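PDB 2OFY: putative XRE-family transcriptional regulator, which probably binds DNA through a helix-turn-helix fold and so is likely to regulate transcription. Local coordinates for residues L20-S23 with A24-D27; S40-T43 with L44-I47; I60-V63 with A64-L67; D68-L71 with D72-A75. One frame throughout, in Å; residues are numbered along the deposited sequence.

Contact 1. Residues L20-S23 with A24-D27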
ATOM      1  N   LEU A  20      -3.927  -5.263  13.080  1.00 18.64           N
ATOM      2  CA  LEU A  20      -4.688  -6.185  12.191  1.00 21.35           C
ATOM      3  C   LEU A  20      -3.809  -7.316  11.640  1.00 20.05           C
ATOM      4  O   LEU A  20      -4.231  -8.499  11.636  1.00 20.12           O
ATOM      5  CB  LEU A  20      -5.198  -5.381  10.995  1.00 22.40           C
ATOM      6  CG  LEU A  20      -6.621  -5.368  10.541  1.00 30.48           C
ATOM      7  CD1 LEU A  20      -7.625  -5.582  11.704  1.00 28.57           C
ATOM      8  CD2 LEU A  20      -6.820  -4.022   9.880  1.00 25.95           C
ATOM      9  N   LEU A  21      -2.592  -6.968  11.231  1.00 19.92           N
ATOM     10  CA  LEU A  21      -1.625  -7.955  10.716  1.00 19.09           C
ATOM     11  C   LEU A  21      -1.226  -8.913  11.865  1.00 20.29           C
ATOM     12  O   LEU A  21      -1.114 -10.136  11.675  1.00 20.07           O
ATOM     13  CB  LEU A  21      -0.382  -7.269  10.145  1.00 19.67           C
ATOM     14  CG  LEU A  21      -0.749  -6.517   8.850  1.00 19.02           C
ATOM     15  CD1 LEU A  21       0.465  -5.746   8.357  1.00 18.84           C
ATOM     16  CD2 LEU A  21      -1.284  -7.479   7.770  1.00 20.72           C
ATOM     17  N   ARG A  22      -1.003  -8.353  13.053  1.00 19.63           N
ATOM     18  CA  ARG A  22      -0.645  -9.213  14.196  1.00 19.06           C
ATOM     19  C   ARG A  22      -1.781 -10.214  14.507  1.00 19.77           C
ATOM     20  O   ARG A  22      -1.510 -11.393  14.698  1.00 18.71           O
ATOM     21  CB  ARG A  22      -0.285  -8.347  15.441  1.00 17.26           C
ATOM     22  CG  ARG A  22      -0.039  -9.144  16.767  1.00 21.27           C
ATOM     23  CD  ARG A  22       1.011 -10.116  16.558  1.00 25.63           C
ATOM     24  NE  ARG A  22       1.197 -11.071  17.665  1.00 24.24           N
ATOM     25  CZ  ARG A  22       0.821 -12.337  17.603  1.00 21.50           C
ATOM     26  NH1 ARG A  22       0.165 -12.795  16.540  1.00 19.99           N
ATOM     27  NH2 ARG A  22       1.079 -13.128  18.632  1.00 24.13           N
ATOM     28  N   SER A  23      -3.015  -9.726  14.537  1.00 19.95           N
ATOM     29  CA  SER A  23      -4.164 -10.596  14.835  1.00 20.59           C
ATOM     30  C   SER A  23      -4.283 -11.643  13.737  1.00 19.75           C
ATOM     31  O   SER A  23      -4.569 -12.822  14.024  1.00 18.80           O
ATOM     32  CB  SER A  23      -5.449  -9.764  14.892  1.00 22.38           C
ATOM     33  OG  SER A  23      -5.409  -8.946  16.056  1.00 28.56           O
ATOM     34  N   ALA A  24      -4.078 -11.251  12.472  1.00 16.40           N
ATOM     35  CA  ALA A  24      -4.159 -12.226  11.352  1.00 16.49           C
ATOM     36  C   ALA A  24      -3.065 -13.299  11.435  1.00 16.13           C
ATOM     37  O   ALA A  24      -3.302 -14.491  11.161  1.00 17.64           O
ATOM     38  CB  ALA A  24      -4.146 -11.569  10.000  1.00 16.34           C
ATOM     39  N   ARG A  25      -1.901 -12.906  11.921  1.00 13.82           N
ATOM     40  CA  ARG A  25      -0.813 -13.873  12.106  1.00 14.38           C
ATOM     41  C   ARG A  25      -1.214 -14.897  13.187  1.00 15.55           C
ATOM     42  O   ARG A  25      -0.979 -16.104  13.016  1.00 16.07           O
ATOM     43  CB  ARG A  25       0.489 -13.161  12.432  1.00 14.10           C
ATOM     44  CG  ARG A  25       1.640 -14.171  12.626  1.00 13.11           C
ATOM     45  CD  ARG A  25       2.984 -13.482  12.649  1.00 14.74           C
ATOM     46  NE  ARG A  25       3.138 -12.516  13.740  1.00 13.28           N
ATOM     47  CZ  ARG A  25       3.429 -12.824  15.016  1.00 15.46           C
ATOM     48  NH1 ARG A  25       3.525 -14.115  15.464  1.00 15.15           N
ATOM     49  NH2 ARG A  25       3.615 -11.824  15.879  1.00 17.63           N
ATOM     50  N   GLY A  26      -1.846 -14.433  14.266  1.00 15.77           N
ATOM     51  CA  GLY A  26      -2.357 -15.380  15.275  1.00 15.99           C
ATOM     52  C   GLY A  26      -1.201 -16.211  15.790  1.00 15.65           C
ATOM     53  O   GLY A  26      -0.182 -15.642  16.203  1.00 16.90           O
ATOM     54  N   ASP A  27      -1.329 -17.546  15.777  1.00 16.35           N
ATOM     55  CA  ASP A  27      -0.287 -18.391  16.359  1.00 18.03           C
ATOM     56  C   ASP A  27       0.880 -18.722  15.451  1.00 18.92           C
ATOM     57  O   ASP A  27       1.800 -19.465  15.857  1.00 17.74           O
ATOM     58  CB  ASP A  27      -0.908 -19.685  16.914  1.00 18.05           C
ATOM     59  CG  ASP A  27      -1.944 -19.402  17.964  1.00 23.00           C
ATOM     60  OD1 ASP A  27      -1.720 -18.454  18.757  1.00 28.54           O
ATOM     61  OD2 ASP A  27      -2.985 -20.107  18.016  1.00 31.28           O
TER
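Gly26 O, just past the end of helix 8-25, accepts Arg22 NH1 at 2.9 Å on a lone pair in its carbonyl plane, the N-H...O angle being 164°. The oxygen also lies near the guanidinium plane, at its edge. With CG anti to the backbone N (chi1 174°), the arginine leads off beside its own carbonyl, and a bend at chi2 turns it along the helix end. Gly26 is held at both backbone polar atoms by the same residue, for its N donates to Arg22 O at 3.1 Å. Its positive phi favours glycine.

The two arginines stack flat, guanidinium centres 3.7 Å apart and planes at 19°, with Arg25 NH2 over one face of Arg22, toward its rim. Such like charges would tend to repel, which the salt bridge of Arg25 NE to Glu48 probably offsets; Arg25 NH1 is bonded to Met28 O. With a leucine in place of Arg22, the Gly26 carbonyl would probably lose its side-chain donor and Arg25 its flat partner. Among the neighbours, Leu21 packs on Ile47 of helix 41-48, Arg25 on Met30 and Val33 of helix 30-37, and the small Ala24 on Leu67 and Leu69.

Contact 2. Residues S40-T43 with L44-I47; sequences SVET and LRKI
Glu42 and Arg45 meet on the outer side of helix 41-48, which follows helix 30-37 as the second helix of the helix-turn-helix and is, as in relatives of the XRE family, probably the one that reads DNA. Their side chains cross obliquely, the carboxylate and guanidinium planes 28° apart. Glu42 OE1 receives Arg45 NE at 2.9 Å from the syn side, a little out of the carboxylate plane, while OE2 stays 3.6 Å from that nitrogen, so this salt bridge rests on one N-H. Arg45 was modelled in two conformers; the geometry here is that of one of them. A bend at chi3 (-41°) turns its NE toward the glutamate, and in the same conformer NH2 comes 3.5 Å from Val41 CG1.

The inner side is apolar. Val41 lies on Val31 and Ala34, and the buried Leu44 on Met30 and Val33, branched and long aliphatic chains suited to the seam between the two helices. Ile47 faces Thr59 and Ile60 of helix 57-66.

At the start of the helix Ser40 is the N-cap, a place where a short hydroxyl side chain suits because it can bend back to the first-turn amides, which have no preceding turn to bond to: its OG accepts Thr43 N at 2.9 Å. One turn on, the methyl CD1 of Ile47 rests 3.7 Å from Thr43 CG2.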
ATOM      1  N   SER A  40      12.485  -9.067   6.754  1.00 17.03           N
ATOM      2  CA  SER A  40      13.124  -9.463   8.007  1.00 16.95           C
ATOM      3  C   SER A  40      12.113  -9.542   9.139  1.00 16.21           C
ATOM      4  O   SER A  40      11.061  -8.885   9.092  1.00 15.79           O
ATOM      5  CB  SER A  40      14.196  -8.467   8.412  1.00 16.81           C
ATOM      6  OG  SER A  40      13.617  -7.190   8.598  1.00 16.95           O
ATOM      7  N   VAL A  41      12.483 -10.287  10.184  1.00 16.97           N
ATOM      8  CA  VAL A  41      11.615 -10.317  11.394  1.00 18.17           C
ATOM      9  C   VAL A  41      11.577  -8.900  12.000  1.00 17.88           C
ATOM     10  O   VAL A  41      10.499  -8.441  12.455  1.00 17.40           O
ATOM     11  CB  VAL A  41      12.091 -11.342  12.421  1.00 18.17           C
ATOM     12  CG1 VAL A  41      11.586 -11.003  13.838  1.00 19.29           C
ATOM     13  CG2 VAL A  41      11.654 -12.725  11.998  1.00 19.09           C
ATOM     14  N   GLU A  42      12.725  -8.212  11.973  1.00 17.31           N
ATOM     15  CA  GLU A  42      12.729  -6.832  12.436  1.00 18.59           C
ATOM     16  C   GLU A  42      11.702  -5.959  11.722  1.00 17.15           C
ATOM     17  O   GLU A  42      10.971  -5.223  12.368  1.00 16.18           O
ATOM     18  CB  GLU A  42      14.137  -6.170  12.457  1.00 18.21           C
ATOM     19  CG  GLU A  42      14.722  -6.251  13.890  1.00 26.27           C
ATOM     20  CD  GLU A  42      13.623  -6.227  14.982  1.00 32.63           C
ATOM     21  OE1 GLU A  42      13.629  -7.122  15.877  1.00 33.11           O
ATOM     22  OE2 GLU A  42      12.708  -5.352  14.900  1.00 37.92           O
ATOM     23  N   THR A  43      11.620  -6.070  10.403  1.00 16.51           N
ATOM     24  CA  THR A  43      10.615  -5.313   9.658  1.00 16.24           C
ATOM     25  C   THR A  43       9.181  -5.697  10.071  1.00 15.96           C
ATOM     26  O   THR A  43       8.350  -4.802  10.331  1.00 14.70           O
ATOM     27  CB  THR A  43      10.921  -5.374   8.122  1.00 16.94           C
ATOM     28  OG1 THR A  43      12.165  -4.709   7.870  1.00 19.51           O
ATOM     29  CG2 THR A  43       9.761  -4.808   7.308  1.00 18.77           C
ATOM     30  N   LEU A  44       8.911  -7.002  10.188  1.00 14.49           N
ATOM     31  CA  LEU A  44       7.547  -7.472  10.524  1.00 15.38           C
ATOM     32  C   LEU A  44       7.186  -6.967  11.926  1.00 14.67           C
ATOM     33  O   LEU A  44       6.088  -6.454  12.124  1.00 14.03           O
ATOM     34  CB  LEU A  44       7.508  -8.987  10.495  1.00 15.58           C
ATOM     35  CG  LEU A  44       6.100  -9.527  10.762  1.00 15.53           C
ATOM     36  CD1 LEU A  44       5.063  -8.897   9.844  1.00 20.63           C
ATOM     37  CD2 LEU A  44       6.149 -11.064  10.668  1.00 17.67           C
ATOM     38  N   ARG A  45       8.132  -7.054  12.861  1.00 14.85           N
ATOM     39  CA  ARG A  45       7.923  -6.541  14.213  0.50 14.79           C
ATOM     40  C   ARG A  45       7.534  -5.065  14.209  1.00 13.75           C
ATOM     41  O   ARG A  45       6.618  -4.649  14.900  1.00 14.02           O
ATOM     42  CB  ARG A  45       9.188  -6.732  15.066  0.50 14.76           C
ATOM     43  CG  ARG A  45       8.990  -6.314  16.525  0.50 16.59           C
ATOM     44  CD  ARG A  45      10.261  -6.467  17.354  0.50 17.12           C
ATOM     45  NE  ARG A  45      10.998  -7.697  17.060  0.50 24.09           N
ATOM     46  CZ  ARG A  45      10.711  -8.910  17.536  0.50 23.77           C
ATOM     47  NH1 ARG A  45       9.679  -9.105  18.354  0.50 25.31           N
ATOM     48  NH2 ARG A  45      11.480  -9.939  17.195  0.50 23.79           N
ATOM     49  N   LYS A  46       8.323  -4.269  13.479  1.00 13.89           N
ATOM     50  CA  LYS A  46       8.058  -2.859  13.401  1.00 13.37           C
ATOM     51  C   LYS A  46       6.731  -2.620  12.731  1.00 14.06           C
ATOM     52  O   LYS A  46       5.979  -1.750  13.170  1.00 13.82           O
ATOM     53  CB  LYS A  46       9.178  -2.197  12.612  1.00 12.19           C
ATOM     54  CG  LYS A  46      10.443  -2.064  13.487  1.00 13.79           C
ATOM     55  CD  LYS A  46      11.586  -1.459  12.634  1.00 20.31           C
ATOM     56  CE  LYS A  46      12.842  -1.365  13.509  1.00 22.35           C
ATOM     57  NZ  LYS A  46      14.098  -1.142  12.733  1.00 27.35           N
ATOM     58  N   ILE A  47       6.420  -3.379  11.676  1.00 15.09           N
ATOM     59  CA  ILE A  47       5.072  -3.178  11.040  1.00 16.41           C
ATOM     60  C   ILE A  47       3.958  -3.504  12.070  1.00 17.38           C
ATOM     61  O   ILE A  47       3.014  -2.743  12.247  1.00 17.94           O
ATOM     62  CB  ILE A  47       4.904  -4.038   9.770  1.00 16.37           C
ATOM     63  CG1 ILE A  47       5.791  -3.439   8.648  1.00 17.41           C
ATOM     64  CG2 ILE A  47       3.398  -4.084   9.379  1.00 19.08           C
ATOM     65  CD1 ILE A  47       6.034  -4.513   7.566  1.00 27.23           C
TER

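Contact 3. Residues I60-V63 with A64-L67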
ATOM      1  N   ILE A  60       3.300  -4.699   2.556  1.00 18.93           N
ATOM      2  CA  ILE A  60       2.034  -5.043   3.193  1.00 18.53           C
ATOM      3  C   ILE A  60       1.305  -6.098   2.327  1.00 18.73           C
ATOM      4  O   ILE A  60       0.706  -7.065   2.854  1.00 20.24           O
ATOM      5  CB  ILE A  60       1.198  -3.799   3.439  1.00 19.57           C
ATOM      6  CG1 ILE A  60       1.931  -2.828   4.386  1.00 19.01           C
ATOM      7  CG2 ILE A  60      -0.165  -4.172   3.933  1.00 19.80           C
ATOM      8  CD1 ILE A  60       2.380  -3.435   5.743  1.00 20.73           C
ATOM      9  N   ALA A  61       1.354  -5.906   1.005  1.00 18.35           N
ATOM     10  CA  ALA A  61       0.780  -6.870   0.097  1.00 17.92           C
ATOM     11  C   ALA A  61       1.378  -8.262   0.309  1.00 18.84           C
ATOM     12  O   ALA A  61       0.688  -9.234   0.268  1.00 19.23           O
ATOM     13  CB  ALA A  61       1.003  -6.397  -1.358  1.00 18.35           C
ATOM     14  N   ALA A  62       2.690  -8.349   0.490  1.00 17.34           N
ATOM     15  CA  ALA A  62       3.332  -9.650   0.569  1.00 19.53           C
ATOM     16  C   ALA A  62       2.922 -10.304   1.881  1.00 18.64           C
ATOM     17  O   ALA A  62       2.739 -11.519   1.940  1.00 18.38           O
ATOM     18  CB  ALA A  62       4.833  -9.488   0.478  1.00 20.39           C
ATOM     19  N   VAL A  63       2.870  -9.513   2.939  1.00 18.88           N
ATOM     20  CA  VAL A  63       2.554 -10.090   4.269  1.00 19.57           C
ATOM     21  C   VAL A  63       1.079 -10.534   4.225  1.00 19.29           C
ATOM     22  O   VAL A  63       0.717 -11.636   4.666  1.00 20.45           O
ATOM     23  CB  VAL A  63       2.792  -9.115   5.397  1.00 19.77           C
ATOM     24  CG1 VAL A  63       2.141  -9.638   6.742  1.00 21.99           C
ATOM     25  CG2 VAL A  63       4.291  -8.805   5.535  1.00 19.70           C
ATOM     26  N   ALA A  64       0.220  -9.694   3.693  1.00 19.82           N
ATOM     27  CA  ALA A  64      -1.221 -10.053   3.587  1.00 21.14           C
ATOM     28  C   ALA A  64      -1.420 -11.332   2.813  1.00 21.05           C
ATOM     29  O   ALA A  64      -2.207 -12.217   3.221  1.00 21.38           O
ATOM     30  CB  ALA A  64      -2.066  -8.853   2.959  1.00 20.10           C
ATOM     31  N   ARG A  65      -0.716 -11.483   1.694  1.00 21.04           N
ATOM     32  CA  ARG A  65      -0.862 -12.745   0.918  1.00 22.45           C
ATOM     33  C   ARG A  65      -0.457 -13.979   1.755  1.00 21.56           C
ATOM     34  O   ARG A  65      -1.146 -14.972   1.747  1.00 22.35           O
ATOM     35  CB  ARG A  65      -0.167 -12.693  -0.418  1.00 22.24           C
ATOM     36  CG  ARG A  65       1.240 -12.260  -0.430  1.00 27.08           C
ATOM     37  CD  ARG A  65       2.225 -13.408  -0.471  1.00 31.06           C
ATOM     38  NE  ARG A  65       3.594 -12.928  -0.612  1.00 25.07           N
ATOM     39  CZ  ARG A  65       4.639 -13.722  -0.758  1.00 32.71           C
ATOM     40  NH1 ARG A  65       4.436 -15.047  -0.794  1.00 33.68           N
ATOM     41  NH2 ARG A  65       5.869 -13.197  -0.910  1.00 30.21           N
ATOM     42  N   VAL A  66       0.650 -13.898   2.491  1.00 20.81           N
ATOM     43  CA  VAL A  66       1.123 -15.007   3.335  1.00 20.36           C
ATOM     44  C   VAL A  66       0.038 -15.352   4.365  1.00 20.68           C
ATOM     45  O   VAL A  66      -0.179 -16.553   4.678  1.00 21.37           O
ATOM     46  CB  VAL A  66       2.477 -14.678   4.020  1.00 19.72           C
ATOM     47  CG1 VAL A  66       2.858 -15.734   5.103  1.00 18.88           C
ATOM     48  CG2 VAL A  66       3.648 -14.521   2.947  1.00 18.30           C
ATOM     49  N   LEU A  67      -0.648 -14.316   4.872  1.00 21.04           N
ATOM     50  CA  LEU A  67      -1.675 -14.477   5.913  1.00 20.76           C
ATOM     51  C   LEU A  67      -3.066 -14.761   5.369  1.00 21.56           C
ATOM     52  O   LEU A  67      -4.030 -14.849   6.160  1.00 21.31           O
ATOM     53  CB  LEU A  67      -1.710 -13.245   6.834  1.00 20.94           C
ATOM     54  CG  LEU A  67      -0.375 -12.907   7.489  1.00 20.10           C
ATOM     55  CD1 LEU A  67      -0.582 -11.573   8.213  1.00 18.59           C
ATOM     56  CD2 LEU A  67       0.008 -14.036   8.507  1.00 19.11           C
TER
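Val63, on the last turn of helix 57-66, and Leu67, just after it, lie side by side in the all-helical bundle that carries the helix-turn-helix. Backbone bonds make up the first group of interactions. Ala64 N donates to Ile60 O at 2.8 Å, Arg65 N to Ala61 O at 3.0 Å, and Leu67 N to Val63 O at 3.0 Å, so that the i to i+4 pattern continues as far as Leu67 N. A further rung, Val66 N to Ala62 O, is less certain, because that oxygen sits too near Arg65 in the model.

Apolar packing forms the second group. Ile60 and Val63 are buried beside Ala61 and Ala64, whose single methyl groups let Leu71 of helix 71-75 come close. Ile60 reaches Leu17 and Leu21 of helix 8-25, and also Phe57 of the second subunit. Leu67, with CG beside its backbone N (chi1 -56°), sends CD1 toward Val63, while CD2 packs on Arg25 of helix 8-25; the side chain also touches Val33 of helix 30-37. An alanine at Leu67 is likely to open a gap between these three helices and leave Val63 CG1 without the CD1 methyl beside it.

Leu67 CG stands 3.3 Å from Val63 O, and its CD1 touches Val63 CG1 at 3.7 Å.

Contact 4. Residues D68-L71 with D72-A75; sequences DLSL and DDVA
Ser70 meets Asp73 and Asp72 at the start of helix 71-75, beginning at its CB, which lies 3.4 Å from Asp73 OD2, against the carboxylate of the third helical residue. Beyond it, OG is placed anti to the backbone N (chi1 162°), which sets it over the first turn. There it accepts two weak hydrogen bonds, from Asp72 N at 3.2 Å and from Asp73 N at 3.4 Å, the latter much the straighter. Water 2 donates to OG at 2.7 Å, and the strongest protein partner of this oxygen is Asp72 OD2 of the second subunit. A serine suits the place: it is short enough to turn back on the amides, and its hydroxyl can both accept and donate.

Asp73 would be the partner in a capping box, but a water takes the middle: water 1 accepts from Ser70 N at 2.9 Å and donates to Asp73 OD2 at 2.8 Å. The acidic residues here would probably also be favoured by the positive end of the helix. Asp72 likewise faces across the dimer, its OD1 bonded to Leu71 N of the second subunit, and Leu71 packs on Leu71 of the second subunit.

Beneath the polar cap, Leu69 crosses Val74 at about a right angle, CD2 resting 3.5 Å from Val74 CG2. An N-cap serine with apolar residues just before it and at the fourth helical position is the pattern of a hydrophobic staple, here directly after the Schellman motif in which Asp68 ends helix 57-66.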
ATOM      1  N   ASP A  68      -3.175 -14.939   4.037  1.00 20.56           N
ATOM      2  CA  ASP A  68      -4.466 -15.104   3.363  1.00 21.43           C
ATOM      3  C   ASP A  68      -5.456 -14.051   3.770  1.00 20.85           C
ATOM      4  O   ASP A  68      -6.639 -14.336   4.059  1.00 20.22           O
ATOM      5  CB  ASP A  68      -5.067 -16.465   3.623  1.00 23.35           C
ATOM      6  CG  ASP A  68      -5.144 -17.267   2.378  1.00 29.84           C
ATOM      7  OD1 ASP A  68      -6.263 -17.339   1.810  1.00 35.84           O
ATOM      8  OD2 ASP A  68      -4.080 -17.785   1.951  1.00 34.73           O
ATOM      9  N   LEU A  69      -4.960 -12.832   3.751  1.00 19.96           N
ATOM     10  CA  LEU A  69      -5.734 -11.702   4.223  1.00 22.74           C
ATOM     11  C   LEU A  69      -5.987 -10.799   3.003  1.00 24.68           C
ATOM     12  O   LEU A  69      -5.078 -10.582   2.211  1.00 22.69           O
ATOM     13  CB  LEU A  69      -4.895 -11.056   5.321  1.00 23.29           C
ATOM     14  CG  LEU A  69      -5.357  -9.836   6.047  1.00 23.51           C
ATOM     15  CD1 LEU A  69      -6.607 -10.168   6.878  1.00 22.49           C
ATOM     16  CD2 LEU A  69      -4.199  -9.232   6.932  1.00 21.48           C
ATOM     17  N   SER A  70      -7.236 -10.366   2.789  1.00 29.57           N
ATOM     18  CA  SER A  70      -7.528  -9.466   1.669  1.00 30.90           C
ATOM     19  C   SER A  70      -7.148  -8.031   2.022  1.00 32.63           C
ATOM     20  O   SER A  70      -7.513  -7.544   3.092  1.00 33.48           O
ATOM     21  CB  SER A  70      -9.030  -9.501   1.317  1.00 33.58           C
ATOM     22  OG  SER A  70      -9.426  -8.368   0.540  1.00 35.36           O
ATOM     23  N   LEU A  71      -6.404  -7.377   1.132  1.00 31.25           N
ATOM     24  CA  LEU A  71      -6.004  -5.959   1.325  1.00 31.90           C
ATOM     25  C   LEU A  71      -7.229  -5.046   1.399  1.00 32.41           C
ATOM     26  O   LEU A  71      -7.170  -4.033   2.069  1.00 32.37           O
ATOM     27  CB  LEU A  71      -5.116  -5.508   0.187  1.00 31.08           C
ATOM     28  CG  LEU A  71      -3.717  -6.163   0.170  1.00 30.49           C
ATOM     29  CD1 LEU A  71      -2.864  -5.768  -1.012  1.00 29.38           C
ATOM     30  CD2 LEU A  71      -2.967  -5.862   1.456  1.00 32.41           C
ATOM     31  N   ASP A  72      -8.297  -5.382   0.686  1.00 32.41           N
ATOM     32  CA  ASP A  72      -9.525  -4.567   0.757  1.00 33.60           C
ATOM     33  C   ASP A  72     -10.145  -4.655   2.127  1.00 35.30           C
ATOM     34  O   ASP A  72     -10.632  -3.629   2.643  1.00 34.64           O
ATOM     35  CB  ASP A  72     -10.506  -5.010  -0.313  1.00 34.07           C
ATOM     36  CG  ASP A  72      -9.931  -4.783  -1.635  1.00 39.10           C
ATOM     37  OD1 ASP A  72      -9.753  -3.585  -1.981  1.00 39.27           O
ATOM     38  OD2 ASP A  72      -9.486  -5.782  -2.241  1.00 41.26           O
ATOM     39  N   ASP A  73     -10.094  -5.856   2.727  1.00 34.48           N
ATOM     40  CA  ASP A  73     -10.622  -6.029   4.079  1.00 35.02           C
ATOM     41  C   ASP A  73      -9.788  -5.210   5.075  1.00 34.57           C
ATOM     42  O   ASP A  73     -10.301  -4.614   6.000  1.00 35.27           O
ATOM     43  CB  ASP A  73     -10.667  -7.497   4.480  1.00 34.59           C
ATOM     44  CG  ASP A  73     -11.737  -8.303   3.711  1.00 37.30           C
ATOM     45  OD1 ASP A  73     -12.731  -7.725   3.209  1.00 34.03           O
ATOM     46  OD2 ASP A  73     -11.548  -9.552   3.631  1.00 35.86           O
ATOM     47  N   VAL A  74      -8.490  -5.168   4.847  1.00 34.93           N
ATOM     48  CA  VAL A  74      -7.574  -4.429   5.724  1.00 33.56           C
ATOM     49  C   VAL A  74      -7.767  -2.904   5.574  1.00 34.81           C
ATOM     50  O   VAL A  74      -7.913  -2.215   6.578  1.00 34.86           O
ATOM     51  CB  VAL A  74      -6.128  -4.821   5.382  1.00 34.53           C
ATOM     52  CG1 VAL A  74      -5.074  -3.821   5.964  1.00 36.13           C
ATOM     53  CG2 VAL A  74      -5.852  -6.265   5.900  1.00 34.18           C
ATOM     54  N   ALA A  75      -7.775  -2.425   4.332  1.00 33.24           N
ATOM     55  CA  ALA A  75      -7.926  -0.979   4.065  1.00 33.89           C
ATOM     56  C   ALA A  75      -9.246  -0.444   4.619  1.00 34.52           C
ATOM     57  O   ALA A  75      -9.321   0.718   4.986  1.00 33.84           O
ATOM     58  CB  ALA A  75      -7.814  -0.696   2.591  1.00 34.30           C
TER
HETATM   59  O   HOH W   1      -9.410 -10.922   4.700  1.00 29.38           O
HETATM   60  O   HOH W   2     -12.043  -8.820   0.329  1.00 60.09           O

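The four contacts are local turns of one bundle, and contact 1 touches all three others. Leu21 is the hub: its CD1 lies 3.5 Å from Ile47 CG2 of contact 2 and 4.0 Å from Ile60 CD1 of contact 3, and its CD2 lies 3.5 Å from Leu69 CD2 of contact 4. Contacts 3 and 4 are consecutive, their centres about 9 Å apart, joined by a probable hydrogen bond from Leu69 N to Ala64 O at 2.9 Å. Contacts 2 and 4 lie on opposite sides of the chain's centre, their centres about 19 Å and nearest atoms about 9 Å apart, with the subunit contacts of Ser70 to Ala75 on the far side from the probable DNA-reading helix.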